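Local structure of Ycf54 protein (Thermosynechococcus elongatus, 3HZE) at residues A[5-11]-A[64-70]; A[48-54]-A[91-97]. The protein probably assists the oxidative cyclase step of chlorophyll biosynthesis, as its Ycf54 relatives do, although its own activity is not established. All coordinates share one frame; numbering follows the deposited sequence.

Contact 1 (A[5-11]-A[64-70]); sequences YYILASK and PAAAIIS
The edge of the Tyr5 ring faces strand 65-70: Ser70 O lies near the ring plane, 3.5 Å from CD2 of Tyr5, while Gln73 and Ile76 of helix 73-83 also touch this side chain. Tyr6 touches across through its root alone, CB being 3.8 Å from Ile69 CG1; its ring leads away to meet Phe48, and its hydroxyl is hydrogen-bonded to Gln57. These tyrosines start an antiparallel pairing in which Tyr5-Ser70, Ile7-Ile68 and Ala9-Ala66 are hydrogen-bonded pairs, Ile68 N reaching Ile7 O at 3.0 Å. Ile7 and Ile68 lie side by side, CG1 of Ile7 3.6 Å from CB of Ile68, their branched chains suited to a strand and packed on Leu79. On the side of the sheet that Tyr6 occupies, Leu8 swings CG away from its N (chi1 175°), which carries CD1 across to Ala65 CB, 4.0 Å away. At the strand end Lys11 N donates to Pro64 O at 3.0 Å, and the lysine chain crosses the proline ring. Strands 87-92 and 40-44 bond to the outer sides of this pair, so apolar side chains can pack above and below with peptide groups already engaged.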
loop_
_atom_site.group_PDB
_atom_site.type_symbol
_atom_site.label_atom_id
_atom_site.label_comp_id
_atom_site.label_asym_id
_atom_site.label_seq_id
_atom_site.Cartn_x
_atom_site.Cartn_y
_atom_site.Cartn_z
ATOM N N TYR A 5 7.496 0.263 3.493
ATOM C CA TYR A 5 7.238 -1.098 3.032
ATOM C C TYR A 5 5.853 -1.079 2.401
ATOM O O TYR A 5 4.998 -0.283 2.802
ATOM C CB TYR A 5 7.275 -2.062 4.216
ATOM C CG TYR A 5 8.577 -2.000 4.980
ATOM C CD1 TYR A 5 9.687 -2.731 4.562
ATOM C CD2 TYR A 5 8.714 -1.172 6.092
ATOM C CE1 TYR A 5 10.910 -2.637 5.237
ATOM C CE2 TYR A 5 9.933 -1.065 6.774
ATOM C CZ TYR A 5 11.026 -1.803 6.339
ATOM O OH TYR A 5 12.230 -1.702 7.006
ATOM N N TYR A 6 5.607 -1.944 1.425
ATOM C CA TYR A 6 4.301 -1.911 0.781
ATOM C C TYR A 6 3.884 -3.202 0.109
ATOM O O TYR A 6 4.719 -4.029 -0.249
ATOM C CB TYR A 6 4.301 -0.813 -0.286
ATOM C CG TYR A 6 5.212 -1.143 -1.458
ATOM C CD1 TYR A 6 4.792 -1.993 -2.480
ATOM C CD2 TYR A 6 6.520 -0.661 -1.503
ATOM C CE1 TYR A 6 5.663 -2.359 -3.521
ATOM C CE2 TYR A 6 7.391 -1.017 -2.532
ATOM C CZ TYR A 6 6.956 -1.867 -3.535
ATOM O OH TYR A 6 7.823 -2.218 -4.542
ATOM N N ILE A 7 2.576 -3.371 -0.053
ATOM C CA ILE A 7 2.063 -4.498 -0.804
ATOM C C ILE A 7 1.389 -3.794 -1.986
ATOM O O ILE A 7 0.858 -2.690 -1.839
ATOM C CB ILE A 7 1.015 -5.348 -0.049
ATOM C CG1 ILE A 7 -0.102 -4.463 0.497
ATOM C CG2 ILE A 7 1.705 -6.181 1.024
ATOM C CD1 ILE A 7 -1.372 -5.233 0.826
ATOM N N LEU A 8 1.440 -4.408 -3.156
ATOM C CA LEU A 8 0.835 -3.820 -4.339
ATOM C C LEU A 8 -0.106 -4.829 -4.984
ATOM O O LEU A 8 0.238 -5.994 -5.108
ATOM C CB LEU A 8 1.935 -3.424 -5.333
ATOM C CG LEU A 8 1.534 -2.895 -6.710
ATOM C CD1 LEU A 8 0.877 -1.520 -6.571
ATOM C CD2 LEU A 8 2.791 -2.804 -7.586
ATOM N N ALA A 9 -1.297 -4.388 -5.376
ATOM C CA ALA A 9 -2.252 -5.284 -6.026
ATOM C C ALA A 9 -3.242 -4.495 -6.867
ATOM O O ALA A 9 -3.388 -3.278 -6.701
ATOM C CB ALA A 9 -3.003 -6.106 -4.980
ATOM N N SER A 10 -3.943 -5.194 -7.753
ATOM C CA SER A 10 -4.929 -4.542 -8.602
ATOM C C SER A 10 -6.093 -4.110 -7.718
ATOM O O SER A 10 -6.361 -4.730 -6.684
ATOM C CB SER A 10 -5.430 -5.515 -9.676
ATOM O OG SER A 10 -6.155 -6.582 -9.089
ATOM N N LYS A 11 -6.778 -3.043 -8.113
ATOM C CA LYS A 11 -7.913 -2.569 -7.343
ATOM C C LYS A 11 -8.998 -3.636 -7.428
ATOM O O LYS A 11 -9.812 -3.801 -6.514
ATOM C CB LYS A 11 -8.426 -1.237 -7.905
ATOM C CG LYS A 11 -7.323 -0.201 -8.075
ATOM C CD LYS A 11 -7.747 1.200 -7.644
ATOM C CE LYS A 11 -8.927 1.718 -8.437
ATOM N NZ LYS A 11 -9.220 3.146 -8.114
ATOM N N PRO A 64 -6.078 -0.752 -13.118
ATOM C CA PRO A 64 -5.448 0.144 -12.146
ATOM C C PRO A 64 -5.078 -0.609 -10.871
ATOM O O PRO A 64 -5.730 -1.588 -10.503
ATOM C CB PRO A 64 -6.523 1.192 -11.904
ATOM C CG PRO A 64 -7.779 0.394 -12.043
ATOM C CD PRO A 64 -7.498 -0.405 -13.288
ATOM N N ALA A 65 -4.032 -0.151 -10.196
ATOM C CA ALA A 65 -3.587 -0.812 -8.981
ATOM C C ALA A 65 -3.622 0.113 -7.778
ATOM O O ALA A 65 -3.904 1.308 -7.895
ATOM C CB ALA A 65 -2.183 -1.347 -9.178
ATOM N N ALA A 66 -3.345 -0.456 -6.615
ATOM C CA ALA A 66 -3.315 0.313 -5.389
ATOM C C ALA A 66 -2.263 -0.297 -4.478
ATOM O O ALA A 66 -1.998 -1.497 -4.534
ATOM C CB ALA A 66 -4.674 0.285 -4.705
ATOM N N ALA A 67 -1.660 0.535 -3.642
ATOM C CA ALA A 67 -0.661 0.051 -2.720
ATOM C C ALA A 67 -1.080 0.353 -1.295
ATOM O O ALA A 67 -1.817 1.301 -1.044
ATOM C CB ALA A 67 0.683 0.720 -3.003
ATOM N N ILE A 68 -0.641 -0.488 -0.369
ATOM C CA ILE A 68 -0.882 -0.223 1.042
ATOM C C ILE A 68 0.554 -0.014 1.496
ATOM O O ILE A 68 1.381 -0.914 1.369
ATOM C CB ILE A 68 -1.511 -1.409 1.789
ATOM C CG1 ILE A 68 -3.000 -1.516 1.446
ATOM C CG2 ILE A 68 -1.383 -1.195 3.297
ATOM C CD1 ILE A 68 -3.301 -1.969 0.042
ATOM N N ILE A 69 0.855 1.186 1.978
ATOM C CA ILE A 69 2.204 1.522 2.401
ATOM C C ILE A 69 2.271 1.759 3.903
ATOM O O ILE A 69 1.337 2.308 4.491
ATOM C CB ILE A 69 2.683 2.782 1.645
ATOM C CG1 ILE A 69 2.519 2.557 0.138
ATOM C CG2 ILE A 69 4.143 3.083 1.977
ATOM C CD1 ILE A 69 2.806 3.786 -0.706
ATOM N N SER A 70 3.374 1.342 4.521
ATOM C CA SER A 70 3.542 1.513 5.959
ATOM C C SER A 70 5.007 1.511 6.373
ATOM O O SER A 70 5.844 0.878 5.729
ATOM C CB SER A 70 2.815 0.393 6.714
ATOM O OG SER A 70 3.001 0.524 8.119
#

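Contact 2 (A[48-54]-A[91-97]); sequences FLEQPQF and FTSEEVP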
loop_
_atom_site.group_PDB
_atom_site.type_symbol
_atom_site.label_atom_id
_atom_site.label_comp_id
_atom_site.label_asym_id
_atom_site.label_seq_id
_atom_site.Cartn_x
_atom_site.Cartn_y
_atom_site.Cartn_z
ATOM N N PHE A 48 4.824 6.199 -7.011
ATOM C CA PHE A 48 6.120 5.526 -7.024
ATOM C C PHE A 48 6.221 4.412 -8.063
ATOM O O PHE A 48 7.285 4.181 -8.635
ATOM C CB PHE A 48 6.470 4.999 -5.616
ATOM C CG PHE A 48 5.775 3.708 -5.231
ATOM C CD1 PHE A 48 6.245 2.476 -5.690
ATOM C CD2 PHE A 48 4.668 3.725 -4.379
ATOM C CE1 PHE A 48 5.624 1.280 -5.305
ATOM C CE2 PHE A 48 4.037 2.534 -3.988
ATOM C CZ PHE A 48 4.517 1.309 -4.451
ATOM N N LEU A 49 5.109 3.735 -8.316
ATOM C CA LEU A 49 5.088 2.634 -9.266
ATOM C C LEU A 49 5.497 3.030 -10.688
ATOM O O LEU A 49 5.802 2.167 -11.515
ATOM C CB LEU A 49 3.699 2.001 -9.279
ATOM C CG LEU A 49 3.471 0.766 -10.155
ATOM C CD1 LEU A 49 4.427 -0.353 -9.750
ATOM C CD2 LEU A 49 2.013 0.326 -10.000
ATOM N N GLU A 50 5.515 4.330 -10.970
ATOM C CA GLU A 50 5.884 4.815 -12.301
ATOM C C GLU A 50 7.381 5.070 -12.442
ATOM O O GLU A 50 7.873 5.298 -13.545
ATOM C CB GLU A 50 5.119 6.102 -12.638
ATOM C CG GLU A 50 3.605 5.957 -12.612
ATOM C CD GLU A 50 3.107 4.815 -13.484
ATOM O OE1 GLU A 50 3.350 4.845 -14.709
ATOM O OE2 GLU A 50 2.468 3.884 -12.945
ATOM N N GLN A 51 8.103 5.042 -11.328
ATOM C CA GLN A 51 9.542 5.268 -11.358
ATOM C C GLN A 51 10.246 4.045 -11.943
ATOM O O GLN A 51 9.758 2.917 -11.830
ATOM C CB GLN A 51 10.076 5.557 -9.947
ATOM C CG GLN A 51 9.576 6.861 -9.339
ATOM C CD GLN A 51 10.342 7.255 -8.085
ATOM O OE1 GLN A 51 9.938 8.160 -7.356
ATOM N NE2 GLN A 51 11.460 6.579 -7.836
ATOM N N PRO A 52 11.409 4.257 -12.576
ATOM C CA PRO A 52 12.197 3.188 -13.194
ATOM C C PRO A 52 12.487 1.970 -12.322
ATOM O O PRO A 52 12.360 0.836 -12.777
ATOM C CB PRO A 52 13.473 3.911 -13.622
ATOM C CG PRO A 52 12.967 5.276 -13.976
ATOM C CD PRO A 52 12.038 5.569 -12.818
ATOM N N GLN A 53 12.869 2.195 -11.070
ATOM C CA GLN A 53 13.192 1.087 -10.175
ATOM C C GLN A 53 12.033 0.129 -9.884
ATOM O O GLN A 53 12.233 -0.935 -9.295
ATOM C CB GLN A 53 13.768 1.623 -8.855
ATOM C CG GLN A 53 12.959 2.739 -8.199
ATOM C CD GLN A 53 13.486 4.138 -8.512
ATOM O OE1 GLN A 53 13.568 4.548 -9.672
ATOM N NE2 GLN A 53 13.844 4.879 -7.465
ATOM N N PHE A 54 10.829 0.490 -10.313
ATOM C CA PHE A 54 9.664 -0.355 -10.069
ATOM C C PHE A 54 9.066 -0.893 -11.367
ATOM O O PHE A 54 7.950 -1.406 -11.376
ATOM C CB PHE A 54 8.615 0.447 -9.297
ATOM C CG PHE A 54 9.124 1.004 -7.994
ATOM C CD1 PHE A 54 9.336 0.170 -6.902
ATOM C CD2 PHE A 54 9.431 2.352 -7.871
ATOM C CE1 PHE A 54 9.847 0.675 -5.702
ATOM C CE2 PHE A 54 9.942 2.870 -6.676
ATOM C CZ PHE A 54 10.151 2.028 -5.590
ATOM N N PHE A 91 10.969 0.901 -0.188
ATOM C CA PHE A 91 11.752 1.970 -0.785
ATOM C C PHE A 91 12.044 3.022 0.267
ATOM O O PHE A 91 11.375 3.069 1.303
ATOM C CB PHE A 91 11.025 2.577 -1.995
ATOM C CG PHE A 91 9.689 3.200 -1.680
ATOM C CD1 PHE A 91 9.611 4.442 -1.058
ATOM C CD2 PHE A 91 8.503 2.564 -2.058
ATOM C CE1 PHE A 91 8.372 5.054 -0.818
ATOM C CE2 PHE A 91 7.261 3.162 -1.824
ATOM C CZ PHE A 91 7.198 4.410 -1.204
ATOM N N THR A 92 13.053 3.854 0.013
ATOM C CA THR A 92 13.431 4.897 0.962
ATOM C C THR A 92 12.954 6.268 0.521
ATOM O O THR A 92 12.561 6.464 -0.626
ATOM C CB THR A 92 14.962 4.997 1.120
ATOM O OG1 THR A 92 15.531 5.414 -0.128
ATOM C CG2 THR A 92 15.554 3.664 1.535
ATOM N N SER A 93 13.015 7.217 1.447
ATOM C CA SER A 93 12.619 8.594 1.179
ATOM C C SER A 93 13.530 9.204 0.120
ATOM O O SER A 93 13.115 10.084 -0.632
ATOM C CB SER A 93 12.711 9.434 2.457
ATOM O OG SER A 93 11.934 8.867 3.497
ATOM N N GLU A 94 14.777 8.745 0.069
ATOM C CA GLU A 94 15.712 9.270 -0.918
ATOM C C GLU A 94 15.441 8.706 -2.305
ATOM O O GLU A 94 15.888 9.268 -3.305
ATOM C CB GLU A 94 17.171 8.993 -0.516
ATOM C CG GLU A 94 17.385 8.001 0.620
ATOM C CD GLU A 94 16.905 8.514 1.969
ATOM O OE1 GLU A 94 17.158 9.695 2.296
ATOM O OE2 GLU A 94 16.282 7.727 2.710
ATOM N N GLU A 95 14.699 7.601 -2.370
ATOM C CA GLU A 95 14.368 6.982 -3.654
ATOM C C GLU A 95 13.051 7.507 -4.235
ATOM O O GLU A 95 12.869 7.532 -5.450
ATOM C CB GLU A 95 14.295 5.455 -3.509
ATOM C CG GLU A 95 15.652 4.770 -3.396
ATOM C CD GLU A 95 15.548 3.287 -3.072
ATOM O OE1 GLU A 95 16.547 2.561 -3.265
ATOM O OE2 GLU A 95 14.474 2.842 -2.610
ATOM N N VAL A 96 12.142 7.933 -3.362
ATOM C CA VAL A 96 10.840 8.448 -3.780
ATOM C C VAL A 96 10.553 9.724 -2.991
ATOM O O VAL A 96 10.342 9.671 -1.783
ATOM C CB VAL A 96 9.725 7.409 -3.494
ATOM C CG1 VAL A 96 8.383 7.910 -4.015
ATOM C CG2 VAL A 96 10.082 6.078 -4.134
ATOM N N PRO A 97 10.526 10.886 -3.670
ATOM C CA PRO A 97 10.275 12.201 -3.060
ATOM C C PRO A 97 8.983 12.356 -2.257
ATOM O O PRO A 97 8.984 12.934 -1.164
ATOM C CB PRO A 97 10.335 13.150 -4.252
ATOM C CG PRO A 97 9.837 12.307 -5.371
ATOM C CD PRO A 97 10.553 10.999 -5.137
#
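An aromatic cluster of Phe48, Phe54 and Phe91 joins the loop before helix 55-60 to the end of strand 87-92. Phe91 CE2 sits over the centre of one face of the Phe48 ring, 3.6 Å above its plane, with the two planes inclined at 45°. The Phe54 ring receives Phe48 CD1 over one face and has Phe91 CB at its edge, 3.7 Å from CZ of Phe54. Placing CG between the backbone N and the carbonyl carbon (chi1 79° in Phe48) turns that ring toward Phe91. Val96 supplies a compact wedge: its CG2 lies against a face of Phe91, offset toward the rim, and its CG1 is 3.8 Å from Phe48 CB. Beside this apolar cluster, the extended chain of Gln51 carries its amide to the turn, where NE2 donates to Glu95 O at 2.9 Å along a nearly straight line (169°). The acceptor lies in the amide plane, although the donor is tilted from the carbonyl plane. Within the turn, Thr92 O accepts from both Glu95 N and Val96 N, and Glu95 OE2 accepts from Thr92 N from above the carboxylate plane; with a weak return bond from Glu95 N to Thr92 OG1 the pattern resembles a capping box, here without a regular helix after it. The rings and Val96 thus provide the apolar packing, while the directional bond from Gln51 adds a polar tie that helps set the position of the turn.

In the fold
From the N terminus, strand 3-10 enters the middle of the antiparallel sheet, and helices 13-16 and 21-34 and strand 40-44 follow. The chain then forms loop 48-54 and helix 55-60 before strand 65-70 returns beside the first strand, so contact 1 closes an intervening span of 52 residues. Contact 2 closes a span of 36 residues that includes helix 55-60, strand 65-70, helix 73-83 and most of strand 87-92. Their segments alternate, so the contacts cross rather than nest. They meet on one face of the sheet, where Leu8 packs on Leu49, Ile69 on Phe48, and Tyr6 on both Phe54 and Phe91. The loop is thereby held over the central strands and against the turn that leaves strand 87-92.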